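Local coordinates for Tle cognate immunity protein 4 C-terminal domain-containing protein (Pseudomonas aeruginosa PAO1, PDB 4R1D) that binds the lipase effector Tle4 of the H2 type VI secretion system as its cognate immunity protein, probably protecting the bacterium from its own toxin, at residues Thr43-Arg48 / Trp105-Trp110; Phe68-Asp73 / Asp117-Ala122; Ser83-Ser86 / Lys91-Leu94; Pro145-Cys148 / Tyr153-Gly156. One frame throughout, in Å; residues are numbered along the deposited sequence.

Overall arrangement
Contacts 1, 2 and 3 belong to the N-terminal domain of the immunity protein, and contact 4 to the C-terminal one. The first three share a run of neighbouring antiparallel strands, 68-73, 79-84, 92-100 and 107-115: contact 1 sets helix 42-58 against it, contact 2 joins its edge strand to helix 119-132, and contact 3 lies at one end of the 79-84/92-100 hairpin. Along the chain contacts 1 and 2 interlock, contact 3 is nested within both, and contact 4 follows. Contacts 2 and 3 touch, with centres 10 Å apart, and border the bound Tle4 chain broadly; contact 1 reaches it through Trp110 alone. Contact 4, centred 29 Å from contact 3, lies in a separate small sheet, and its two segments touch no other chain.

Contact 1 (Thr43-Arg48 / Trp105-Trp110); sequences TELAAR and WHVYRW
Leu45 of helix 42-58 meets Val107 of strand 107-115 tip to tip, a helix-on-sheet packing in which the helix covers one face of an antiparallel layer. Apolar contact is concentrated here, with Leu45 CD1 lying 3.5 Å from Val107 CG1. A chi1 of -179° carries CG of Leu45 away from its own backbone N and sends both methyl groups to the strand. Leu45 CD2 and Val107 CG2 are modelled closer than carbons can sit, so their placement is doubtful and the exact fit of the two side chains supports no conclusion about strain. Around this point the packing is looser. Arg48 and Arg109, both partly exposed, keep their guanidinium groups apart, NH1 to NH1 4.8 Å. Each has its own carboxylate partner, Asp40 for Arg48 and Asp96 for Arg109, which would offset the like charges. On the opposite face of the strand Trp110 packs against helix 119-132 and meets Arg397 of the Tle4 chain by cation-pi. The indole of Trp105 comes only loosely and at an oblique angle to the flank of the leucine, its CZ2 about 4.1 Å from the doubtfully placed Leu45 CD2.

Contact 2 (Phe68-Asp73 / Asp117-Ala122); sequences FLRKID and DREQHA
Arg70 and Glu119 form a two-pronged salt bridge between strand 68-73 and the first turn of helix 119-132. The guanidinium presents its NE side: Arg70 NE donates to Glu119 OE2 at 2.8 Å, and Arg70 NH2 donates to Glu119 OE1 at 2.8 Å. Both bonds are fairly straight, and the guanidinium and carboxylate planes differ by only 20°. The acceptors lie close to the guanidinium plane and are approached on their syn sides, so the paired bonds restrict rotation of both groups. Glu119 reaches across as a fully extended chain. Arg70 arrives by a more folded path: chi1 of 51° sets CG between the backbone N and the carbonyl carbon, and a modest bend at chi3 adds to the turn that presents NE to the carboxylate.

Van der Waals contact is slight. The methyl carbon Ile72 CD1 approaches the carboxylate oxygen Glu119 OE2 to 4.0 Å, the two side chains crossing at an angle.

The backbone supplies the setting at both ends. A classic beta bulge places Leu69 and Arg70 together opposite Leu82, while Arg118 occupies the N-cap position directly before Glu119; the helix start may favour the carboxylate's negative charge. Leu82 of strand 79-84 and Tyr93 of strand 92-100 pack against both Arg70 and Glu119. Phe68 and Lys71 turn to helix 42-58, whereas Arg118 and His121 bond to carbonyl oxygens of the Tle4 chain, placing the start of helix 119-132 between strand 68-73 and the effector.

Contact 3 (Ser83-Ser86 / Lys91-Leu94); sequences SWSS and KTYL
Thr92 O is approached by two groups of Ser85 at the end of the antiparallel beta hairpin formed by strands 79-84 and 92-100. Ser85 N donates to it at 3.3 Å, tilted from the carbonyl plane, and Ser85 OG lies 3.0 Å from the same Thr92 O. The Ser85 hydroxyl also sits 2.6 Å from Thr92 OG1. Its position follows from chi1 of 64°, which sets OG between the backbone N and the carbonyl carbon and turns it to the opposite strand.

The strand ladder continues with Ser83 and Leu94, a hydrogen-bonded pair. Ser83 N donates to Leu94 O at 3.0 Å, nearly straight at 170°, and Leu94 N returns a bond to Ser83 O at 2.7 Å. Between these polar links Trp84 and Tyr93 form a non-hydrogen-bonded pair. Their CB atoms diverge, yet the rings come back together: Tyr93 CE1 lies over one face of the indole, 3.6 Å from Trp84 CZ3. The ring planes are inclined at 48°, so the contact is neither a stack nor a T-shaped pair. Leu69 of the adjoining strand touches both rings.

This hairpin end faces the bound effector. Lys91 NZ forms a salt bridge with Glu405 of the Tle4 chain, while Lys91 N and Thr92 OG1 both bond to Asp406 of that chain. At the Ser83-Leu94 end, a water molecule bonds to Ser83 OG at 3.0 Å and donates weakly to Leu94 O.

Contact 4 (Pro145-Cys148 / Tyr153-Gly156); sequences PGFC and YIAG
Phe147 and Ile154 face each other as the hydrogen-bonded pair of two strands whose axes run antiparallel at 173° and approach to 4.2 Å. Phe147 N donates to Ile154 O at 2.9 Å, and Ile154 N donates to Phe147 O at 2.8 Å. The same Phe147 O receives a CA-H...O contact from Tyr153 CA at 3.2 Å. A further backbone bond, Gly156 N to Pro145 O at 3.1 Å, extends the ladder just beyond the strands, although its donor stands well above the carbonyl plane. Strands 146-149 and 152-155 thus form a beta hairpin, with strand 133-135 adding a third strand beside 152-155. Phe147 and Ile154 share one face but meet only near their CB atoms, 4.3 Å apart, because the phenyl ring leads away. On the other face Cys148 SG rests 3.9 Å from Tyr153 CB. The tyrosine's chi1 of 65° carries its ring back alongside Gly146, with Tyr153 CD2 4.3 Å from Gly146 CA. A CB on Gly146 would clash with both Tyr153 CD2 and Ile154 O, and its phi of 158° also suits glycine. Tyr153 OH continues past the hairpin to bond with Glu144, and Gly156 O is bonded by Arg13.

Contact 1 (Thr43-Arg48 / Trp105-Trp110)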
loop_
_atom_site.group_PDB
_atom_site.type_symbol
_atom_site.label_atom_id
_atom_site.label_comp_id
_atom_site.label_asym_id
_atom_site.label_seq_id
_atom_site.Cartn_x
_atom_site.Cartn_y
_atom_site.Cartn_z
ATOM N N THR B 43 35.725 -7.752 -5.426
ATOM C CA THR B 43 35.873 -6.955 -6.644
ATOM C C THR B 43 34.505 -6.526 -7.173
ATOM O O THR B 43 34.339 -5.413 -7.674
ATOM C CB THR B 43 36.644 -7.706 -7.749
ATOM O OG1 THR B 43 35.829 -8.757 -8.287
ATOM C CG2 THR B 43 37.935 -8.285 -7.192
ATOM N N GLU B 44 33.528 -7.417 -7.056
ATOM C CA GLU B 44 32.159 -7.107 -7.444
ATOM C C GLU B 44 31.576 -5.987 -6.579
ATOM O O GLU B 44 30.917 -5.080 -7.099
ATOM C CB GLU B 44 31.279 -8.355 -7.362
ATOM C CG GLU B 44 31.652 -9.448 -8.349
ATOM C CD GLU B 44 30.852 -10.723 -8.139
ATOM O OE1 GLU B 44 30.664 -11.125 -6.970
ATOM O OE2 GLU B 44 30.408 -11.324 -9.141
ATOM N N LEU B 45 31.824 -6.049 -5.272
ATOM C CA LEU B 45 31.336 -5.012 -4.359
ATOM C C LEU B 45 31.927 -3.649 -4.707
ATOM O O LEU B 45 31.211 -2.653 -4.755
ATOM C CB LEU B 45 31.658 -5.340 -2.902
ATOM C CG LEU B 45 31.114 -4.266 -1.949
ATOM C CD1 LEU B 45 29.587 -4.344 -1.863
ATOM C CD2 LEU B 45 31.734 -4.336 -0.560
ATOM N N ALA B 46 33.234 -3.611 -4.944
ATOM C CA ALA B 46 33.904 -2.360 -5.295
ATOM C C ALA B 46 33.271 -1.742 -6.526
ATOM O O ALA B 46 33.044 -0.531 -6.581
ATOM C CB ALA B 46 35.395 -2.597 -5.531
ATOM N N ALA B 47 32.990 -2.584 -7.513
ATOM C CA ALA B 47 32.430 -2.138 -8.781
ATOM C C ALA B 47 30.986 -1.679 -8.603
ATOM O O ALA B 47 30.542 -0.719 -9.238
ATOM C CB ALA B 47 32.511 -3.256 -9.812
ATOM N N ARG B 48 30.256 -2.380 -7.739
ATOM C CA ARG B 48 28.883 -2.008 -7.397
ATOM C C ARG B 48 28.830 -0.599 -6.798
ATOM O O ARG B 48 28.011 0.234 -7.197
ATOM C CB ARG B 48 28.302 -3.012 -6.392
ATOM C CG ARG B 48 27.016 -2.540 -5.716
ATOM C CD ARG B 48 26.697 -3.366 -4.469
ATOM N NE ARG B 48 26.355 -4.760 -4.763
ATOM C CZ ARG B 48 25.113 -5.222 -4.890
ATOM N NH1 ARG B 48 24.070 -4.404 -4.771
ATOM N NH2 ARG B 48 24.910 -6.508 -5.150
ATOM N N TRP B 105 35.162 -12.579 5.333
ATOM C CA TRP B 105 34.540 -11.530 4.540
ATOM C C TRP B 105 33.148 -11.920 4.050
ATOM O O TRP B 105 32.969 -12.962 3.422
ATOM C CB TRP B 105 35.449 -11.233 3.350
ATOM C CG TRP B 105 35.168 -9.966 2.620
ATOM C CD1 TRP B 105 35.720 -8.742 2.859
ATOM C CD2 TRP B 105 34.287 -9.801 1.512
ATOM N NE1 TRP B 105 35.234 -7.819 1.967
ATOM C CE2 TRP B 105 34.349 -8.446 1.128
ATOM C CE3 TRP B 105 33.447 -10.668 0.806
ATOM C CZ2 TRP B 105 33.608 -7.938 0.071
ATOM C CZ3 TRP B 105 32.710 -10.161 -0.243
ATOM C CH2 TRP B 105 32.797 -8.809 -0.605
ATOM N N HIS B 106 32.163 -11.081 4.361
ATOM C CA HIS B 106 30.846 -11.138 3.733
ATOM C C HIS B 106 30.415 -9.694 3.586
ATOM O O HIS B 106 30.738 -8.864 4.437
ATOM C CB HIS B 106 29.818 -11.857 4.610
ATOM C CG HIS B 106 30.192 -13.261 4.963
ATOM N ND1 HIS B 106 30.199 -14.285 4.038
ATOM C CD2 HIS B 106 30.567 -13.813 6.140
ATOM C CE1 HIS B 106 30.563 -15.408 4.632
ATOM N NE2 HIS B 106 30.796 -15.148 5.907
ATOM N N VAL B 107 29.673 -9.403 2.531
ATOM C CA VAL B 107 29.264 -8.030 2.250
ATOM C C VAL B 107 27.798 -7.771 2.570
ATOM O O VAL B 107 26.961 -8.639 2.363
ATOM C CB VAL B 107 29.514 -7.695 0.776
ATOM C CG1 VAL B 107 28.380 -6.873 0.218
ATOM C CG2 VAL B 107 30.800 -6.950 0.643
ATOM N N TYR B 108 27.504 -6.574 3.077
ATOM C CA TYR B 108 26.133 -6.179 3.391
ATOM C C TYR B 108 25.843 -4.770 2.917
ATOM O O TYR B 108 26.728 -3.912 2.925
ATOM C CB TYR B 108 25.891 -6.256 4.903
ATOM C CG TYR B 108 26.193 -7.619 5.459
ATOM C CD1 TYR B 108 25.179 -8.542 5.690
ATOM C CD2 TYR B 108 27.508 -8.000 5.713
ATOM C CE1 TYR B 108 25.464 -9.795 6.184
ATOM C CE2 TYR B 108 27.799 -9.242 6.192
ATOM C CZ TYR B 108 26.783 -10.138 6.432
ATOM O OH TYR B 108 27.104 -11.382 6.925
ATOM N N ARG B 109 24.590 -4.535 2.529
ATOM C CA ARG B 109 24.130 -3.197 2.195
ATOM C C ARG B 109 23.113 -2.762 3.246
ATOM O O ARG B 109 22.195 -3.507 3.560
ATOM C CB ARG B 109 23.476 -3.179 0.818
ATOM C CG ARG B 109 22.981 -1.807 0.417
ATOM C CD ARG B 109 22.201 -1.850 -0.891
ATOM N NE ARG B 109 22.111 -0.525 -1.498
ATOM C CZ ARG B 109 21.443 -0.256 -2.617
ATOM N NH1 ARG B 109 20.789 -1.217 -3.252
ATOM N NH2 ARG B 109 21.427 0.983 -3.104
ATOM N N TRP B 110 23.289 -1.566 3.794
ATOM C CA TRP B 110 22.385 -1.063 4.812
ATOM C C TRP B 110 22.079 0.390 4.477
ATOM O O TRP B 110 22.874 1.292 4.761
ATOM C CB TRP B 110 23.013 -1.190 6.201
ATOM C CG TRP B 110 22.129 -0.645 7.296
ATOM C CD1 TRP B 110 20.800 -0.913 7.498
ATOM C CD2 TRP B 110 22.519 0.263 8.333
ATOM N NE1 TRP B 110 20.338 -0.227 8.612
ATOM C CE2 TRP B 110 21.373 0.503 9.137
ATOM C CE3 TRP B 110 23.724 0.891 8.666
ATOM C CZ2 TRP B 110 21.403 1.342 10.245
ATOM C CZ3 TRP B 110 23.747 1.734 9.785
ATOM C CH2 TRP B 110 22.597 1.943 10.553
#

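Contact 2 (Phe68-Asp73 / Asp117-Ala122)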
loop_
_atom_site.group_PDB
_atom_site.type_symbol
_atom_site.label_atom_id
_atom_site.label_comp_id
_atom_site.label_asym_id
_atom_site.label_seq_id
_atom_site.Cartn_x
_atom_site.Cartn_y
_atom_site.Cartn_z
ATOM N N PHE B 68 24.716 13.839 -5.595
ATOM C CA PHE B 68 25.736 13.177 -4.790
ATOM C C PHE B 68 26.423 14.167 -3.859
ATOM O O PHE B 68 26.916 15.202 -4.295
ATOM C CB PHE B 68 26.775 12.483 -5.668
ATOM C CG PHE B 68 27.754 11.652 -4.888
ATOM C CD1 PHE B 68 27.354 10.455 -4.315
ATOM C CD2 PHE B 68 29.073 12.059 -4.734
ATOM C CE1 PHE B 68 28.245 9.679 -3.595
ATOM C CE2 PHE B 68 29.972 11.281 -4.010
ATOM C CZ PHE B 68 29.556 10.092 -3.445
ATOM N N LEU B 69 26.456 13.842 -2.575
ATOM C CA LEU B 69 27.086 14.715 -1.592
ATOM C C LEU B 69 28.514 14.280 -1.255
ATOM O O LEU B 69 29.448 15.067 -1.388
ATOM C CB LEU B 69 26.218 14.809 -0.344
ATOM C CG LEU B 69 24.854 15.372 -0.771
ATOM C CD1 LEU B 69 23.812 15.182 0.294
ATOM C CD2 LEU B 69 24.977 16.853 -1.165
ATOM N N ARG B 70 28.691 13.032 -0.836
ATOM C CA ARG B 70 30.027 12.555 -0.497
ATOM C C ARG B 70 30.091 11.057 -0.292
ATOM O O ARG B 70 29.090 10.407 0.011
ATOM C CB ARG B 70 30.573 13.269 0.752
ATOM C CG ARG B 70 29.638 13.275 1.957
ATOM C CD ARG B 70 30.159 14.202 3.063
ATOM N NE ARG B 70 29.064 14.799 3.832
ATOM C CZ ARG B 70 28.362 15.859 3.436
ATOM N NH1 ARG B 70 28.642 16.448 2.278
ATOM N NH2 ARG B 70 27.380 16.335 4.188
ATOM N N LYS B 71 31.288 10.513 -0.473
ATOM C CA LYS B 71 31.573 9.150 -0.079
ATOM C C LYS B 71 32.296 9.188 1.258
ATOM O O LYS B 71 33.312 9.874 1.403
ATOM C CB LYS B 71 32.429 8.464 -1.133
ATOM C CG LYS B 71 32.670 6.992 -0.868
ATOM C CD LYS B 71 33.496 6.384 -1.988
ATOM C CE LYS B 71 33.847 4.940 -1.696
ATOM N NZ LYS B 71 34.746 4.398 -2.751
ATOM N N ILE B 72 31.757 8.470 2.240
ATOM C CA ILE B 72 32.294 8.476 3.588
ATOM C C ILE B 72 33.016 7.172 3.912
ATOM O O ILE B 72 32.515 6.084 3.625
ATOM C CB ILE B 72 31.178 8.740 4.630
ATOM C CG1 ILE B 72 30.534 10.111 4.376
ATOM C CG2 ILE B 72 31.729 8.663 6.048
ATOM C CD1 ILE B 72 29.233 10.331 5.121
ATOM N N ASP B 73 34.196 7.294 4.518
ATOM C CA ASP B 73 34.986 6.139 4.941
ATOM C C ASP B 73 34.727 5.861 6.419
ATOM O O ASP B 73 35.080 6.672 7.277
ATOM C CB ASP B 73 36.476 6.413 4.686
ATOM C CG ASP B 73 37.373 5.240 5.073
ATOM O OD1 ASP B 73 36.866 4.114 5.259
ATOM O OD2 ASP B 73 38.601 5.445 5.178
ATOM N N ASP B 117 20.866 17.317 10.028
ATOM C CA ASP B 117 21.405 17.772 11.305
ATOM C C ASP B 117 21.746 16.615 12.242
ATOM O O ASP B 117 22.094 16.827 13.404
ATOM C CB ASP B 117 20.467 18.786 11.974
ATOM C CG ASP B 117 19.170 18.169 12.443
ATOM O OD1 ASP B 117 18.929 16.976 12.161
ATOM O OD2 ASP B 117 18.379 18.887 13.091
ATOM N N ARG B 118 21.665 15.389 11.723
ATOM C CA ARG B 118 22.082 14.220 12.488
ATOM C C ARG B 118 23.215 13.455 11.819
ATOM O O ARG B 118 23.484 12.304 12.179
ATOM C CB ARG B 118 20.897 13.279 12.714
ATOM C CG ARG B 118 19.792 13.907 13.538
ATOM C CD ARG B 118 18.737 12.899 13.914
ATOM N NE ARG B 118 17.549 13.569 14.428
ATOM C CZ ARG B 118 16.813 13.115 15.430
ATOM N NH1 ARG B 118 17.145 11.982 16.034
ATOM N NH2 ARG B 118 15.743 13.796 15.821
ATOM N N GLU B 119 23.881 14.093 10.859
ATOM C CA GLU B 119 24.874 13.408 10.043
ATOM C C GLU B 119 26.014 12.769 10.835
ATOM O O GLU B 119 26.377 11.619 10.583
ATOM C CB GLU B 119 25.447 14.327 8.962
ATOM C CG GLU B 119 26.390 13.584 8.013
ATOM C CD GLU B 119 27.025 14.470 6.958
ATOM O OE1 GLU B 119 26.602 15.636 6.806
ATOM O OE2 GLU B 119 27.959 13.996 6.280
ATOM N N GLN B 120 26.596 13.515 11.768
ATOM C CA GLN B 120 27.721 13.002 12.547
ATOM C C GLN B 120 27.298 11.780 13.349
ATOM O O GLN B 120 28.058 10.818 13.489
ATOM C CB GLN B 120 28.259 14.071 13.504
ATOM C CG GLN B 120 28.780 15.329 12.837
ATOM C CD GLN B 120 28.982 16.464 13.834
ATOM O OE1 GLN B 120 28.072 17.264 14.076
ATOM N NE2 GLN B 120 30.173 16.531 14.424
ATOM N N HIS B 121 26.086 11.830 13.893
ATOM C CA HIS B 121 25.559 10.721 14.674
ATOM C C HIS B 121 25.400 9.475 13.809
ATOM O O HIS B 121 25.786 8.376 14.209
ATOM C CB HIS B 121 24.220 11.084 15.310
ATOM C CG HIS B 121 23.594 9.947 16.055
ATOM N ND1 HIS B 121 24.212 9.331 17.123
ATOM C CD2 HIS B 121 22.423 9.294 15.868
ATOM C CE1 HIS B 121 23.441 8.356 17.569
ATOM N NE2 HIS B 121 22.350 8.313 16.826
ATOM N N ALA B 122 24.827 9.649 12.624
ATOM C CA ALA B 122 24.705 8.537 11.676
ATOM C C ALA B 122 26.079 7.947 11.360
ATOM O O ALA B 122 26.253 6.727 11.312
ATOM C CB ALA B 122 24.028 9.006 10.398
#

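Contact 3 (Ser83-Ser86 / Lys91-Leu94)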
loop_
_atom_site.group_PDB
_atom_site.type_symbol
_atom_site.label_atom_id
_atom_site.label_comp_id
_atom_site.label_asym_id
_atom_site.label_seq_id
_atom_site.Cartn_x
_atom_site.Cartn_y
_atom_site.Cartn_z
ATOM N N SER B 83 23.706 10.897 -0.452
ATOM C CA SER B 83 23.037 11.670 -1.492
ATOM C C SER B 83 21.818 12.334 -0.880
ATOM O O SER B 83 21.407 11.966 0.213
ATOM C CB SER B 83 22.623 10.760 -2.659
ATOM O OG SER B 83 21.713 9.752 -2.228
ATOM N N TRP B 84 21.251 13.328 -1.560
ATOM C CA TRP B 84 19.947 13.854 -1.154
ATOM C C TRP B 84 18.895 12.749 -1.260
ATOM O O TRP B 84 18.959 11.920 -2.159
ATOM C CB TRP B 84 19.554 15.053 -2.023
ATOM C CG TRP B 84 20.278 16.304 -1.621
ATOM C CD1 TRP B 84 21.183 17.006 -2.365
ATOM C CD2 TRP B 84 20.166 16.989 -0.370
ATOM N NE1 TRP B 84 21.640 18.094 -1.651
ATOM C CE2 TRP B 84 21.031 18.103 -0.424
ATOM C CE3 TRP B 84 19.422 16.771 0.794
ATOM C CZ2 TRP B 84 21.163 18.993 0.637
ATOM C CZ3 TRP B 84 19.553 17.659 1.844
ATOM C CH2 TRP B 84 20.418 18.755 1.758
ATOM N N SER B 85 17.920 12.741 -0.354
ATOM C CA SER B 85 16.925 11.666 -0.346
ATOM C C SER B 85 15.891 11.785 -1.469
ATOM O O SER B 85 15.164 10.831 -1.757
ATOM C CB SER B 85 16.232 11.574 1.010
ATOM O OG SER B 85 15.496 12.743 1.268
ATOM N N SER B 86 15.813 12.959 -2.090
ATOM C CA SER B 86 15.018 13.155 -3.300
ATOM C C SER B 86 15.490 14.411 -3.999
ATOM O O SER B 86 16.314 15.156 -3.465
ATOM C CB SER B 86 13.527 13.305 -2.987
ATOM O OG SER B 86 13.232 14.650 -2.648
ATOM N N LYS B 91 15.914 18.300 4.147
ATOM C CA LYS B 91 16.170 17.951 5.545
ATOM C C LYS B 91 16.750 16.556 5.759
ATOM O O LYS B 91 17.212 16.232 6.862
ATOM C CB LYS B 91 14.901 18.117 6.364
ATOM C CG LYS B 91 14.264 19.481 6.149
ATOM C CD LYS B 91 13.167 19.751 7.154
ATOM C CE LYS B 91 12.630 21.179 7.013
ATOM N NZ LYS B 91 11.597 21.309 5.940
ATOM N N THR B 92 16.706 15.733 4.715
ATOM C CA THR B 92 17.155 14.351 4.828
ATOM C C THR B 92 18.019 13.921 3.658
ATOM O O THR B 92 17.794 14.317 2.507
ATOM C CB THR B 92 15.977 13.347 4.962
ATOM O OG1 THR B 92 15.158 13.394 3.786
ATOM C CG2 THR B 92 15.134 13.665 6.199
ATOM N N TYR B 93 19.018 13.107 3.987
ATOM C CA TYR B 93 19.879 12.454 3.021
ATOM C C TYR B 93 19.468 10.996 2.910
ATOM O O TYR B 93 18.752 10.468 3.760
ATOM C CB TYR B 93 21.321 12.434 3.537
ATOM C CG TYR B 93 21.955 13.778 3.823
ATOM C CD1 TYR B 93 21.923 14.804 2.893
ATOM C CD2 TYR B 93 22.610 14.003 5.022
ATOM C CE1 TYR B 93 22.524 16.034 3.167
ATOM C CE2 TYR B 93 23.207 15.215 5.300
ATOM C CZ TYR B 93 23.161 16.225 4.372
ATOM O OH TYR B 93 23.766 17.430 4.665
ATOM N N LEU B 94 19.951 10.353 1.854
ATOM C CA LEU B 94 20.002 8.909 1.788
ATOM C C LEU B 94 21.444 8.541 2.080
ATOM O O LEU B 94 22.365 9.068 1.440
ATOM C CB LEU B 94 19.646 8.456 0.379
ATOM C CG LEU B 94 19.458 6.961 0.140
ATOM C CD1 LEU B 94 18.365 6.404 1.061
ATOM C CD2 LEU B 94 19.115 6.736 -1.328
HETATM O O HOH W 1 22.900 7.158 -1.300
#

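Contact 4 (Pro145-Cys148 / Tyr153-Gly156)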
loop_
_atom_site.group_PDB
_atom_site.type_symbol
_atom_site.label_atom_id
_atom_site.label_comp_id
_atom_site.label_asym_id
_atom_site.label_seq_id
_atom_site.Cartn_x
_atom_site.Cartn_y
_atom_site.Cartn_z
ATOM N N PRO B 145 27.703 -12.049 23.092
ATOM C CA PRO B 145 26.458 -11.281 22.930
ATOM C C PRO B 145 26.400 -10.630 21.555
ATOM O O PRO B 145 27.436 -10.223 21.020
ATOM C CB PRO B 145 26.574 -10.191 24.001
ATOM C CG PRO B 145 27.519 -10.754 25.026
ATOM C CD PRO B 145 28.496 -11.590 24.249
ATOM N N GLY B 146 25.205 -10.520 20.985
ATOM C CA GLY B 146 25.065 -9.841 19.708
ATOM C C GLY B 146 23.824 -10.236 18.934
ATOM O O GLY B 146 23.127 -11.178 19.311
ATOM N N PHE B 147 23.584 -9.521 17.837
ATOM C CA PHE B 147 22.390 -9.676 17.016
ATOM C C PHE B 147 22.739 -10.444 15.734
ATOM O O PHE B 147 23.457 -9.940 14.877
ATOM C CB PHE B 147 21.850 -8.279 16.692
ATOM C CG PHE B 147 20.534 -8.279 15.962
ATOM C CD1 PHE B 147 19.335 -8.325 16.659
ATOM C CD2 PHE B 147 20.498 -8.210 14.583
ATOM C CE1 PHE B 147 18.124 -8.314 15.979
ATOM C CE2 PHE B 147 19.297 -8.203 13.908
ATOM C CZ PHE B 147 18.112 -8.256 14.602
ATOM N N CYS B 148 22.244 -11.671 15.617
ATOM C CA CYS B 148 22.597 -12.526 14.492
ATOM C C CYS B 148 21.832 -12.163 13.236
ATOM O O CYS B 148 20.627 -11.962 13.281
ATOM C CB CYS B 148 22.354 -13.995 14.824
ATOM S SG CYS B 148 23.585 -14.715 15.967
ATOM N N TYR B 153 27.073 -11.668 12.958
ATOM C CA TYR B 153 26.322 -11.073 14.046
ATOM C C TYR B 153 26.913 -9.737 14.436
ATOM O O TYR B 153 28.111 -9.507 14.310
ATOM C CB TYR B 153 26.246 -11.997 15.259
ATOM C CG TYR B 153 27.572 -12.276 15.934
ATOM C CD1 TYR B 153 28.443 -13.243 15.435
ATOM C CD2 TYR B 153 27.933 -11.596 17.086
ATOM C CE1 TYR B 153 29.653 -13.504 16.065
ATOM C CE2 TYR B 153 29.132 -11.852 17.719
ATOM C CZ TYR B 153 29.984 -12.804 17.208
ATOM O OH TYR B 153 31.176 -13.043 17.859
ATOM N N ILE B 154 26.052 -8.845 14.896
ATOM C CA ILE B 154 26.492 -7.539 15.335
ATOM C C ILE B 154 26.845 -7.677 16.804
ATOM O O ILE B 154 25.970 -7.843 17.651
ATOM C CB ILE B 154 25.384 -6.498 15.108
ATOM C CG1 ILE B 154 24.984 -6.496 13.633
ATOM C CG2 ILE B 154 25.856 -5.113 15.568
ATOM C CD1 ILE B 154 23.730 -5.699 13.310
ATOM N N ALA B 155 28.139 -7.666 17.102
ATOM C CA ALA B 155 28.595 -7.979 18.450
ATOM C C ALA B 155 28.292 -6.846 19.428
ATOM O O ALA B 155 28.317 -5.672 19.063
ATOM C CB ALA B 155 30.095 -8.293 18.443
ATOM N N GLY B 156 28.003 -7.209 20.672
ATOM C CA GLY B 156 27.762 -6.229 21.709
ATOM C C GLY B 156 26.395 -6.389 22.340
ATOM O O GLY B 156 25.581 -7.212 21.911
#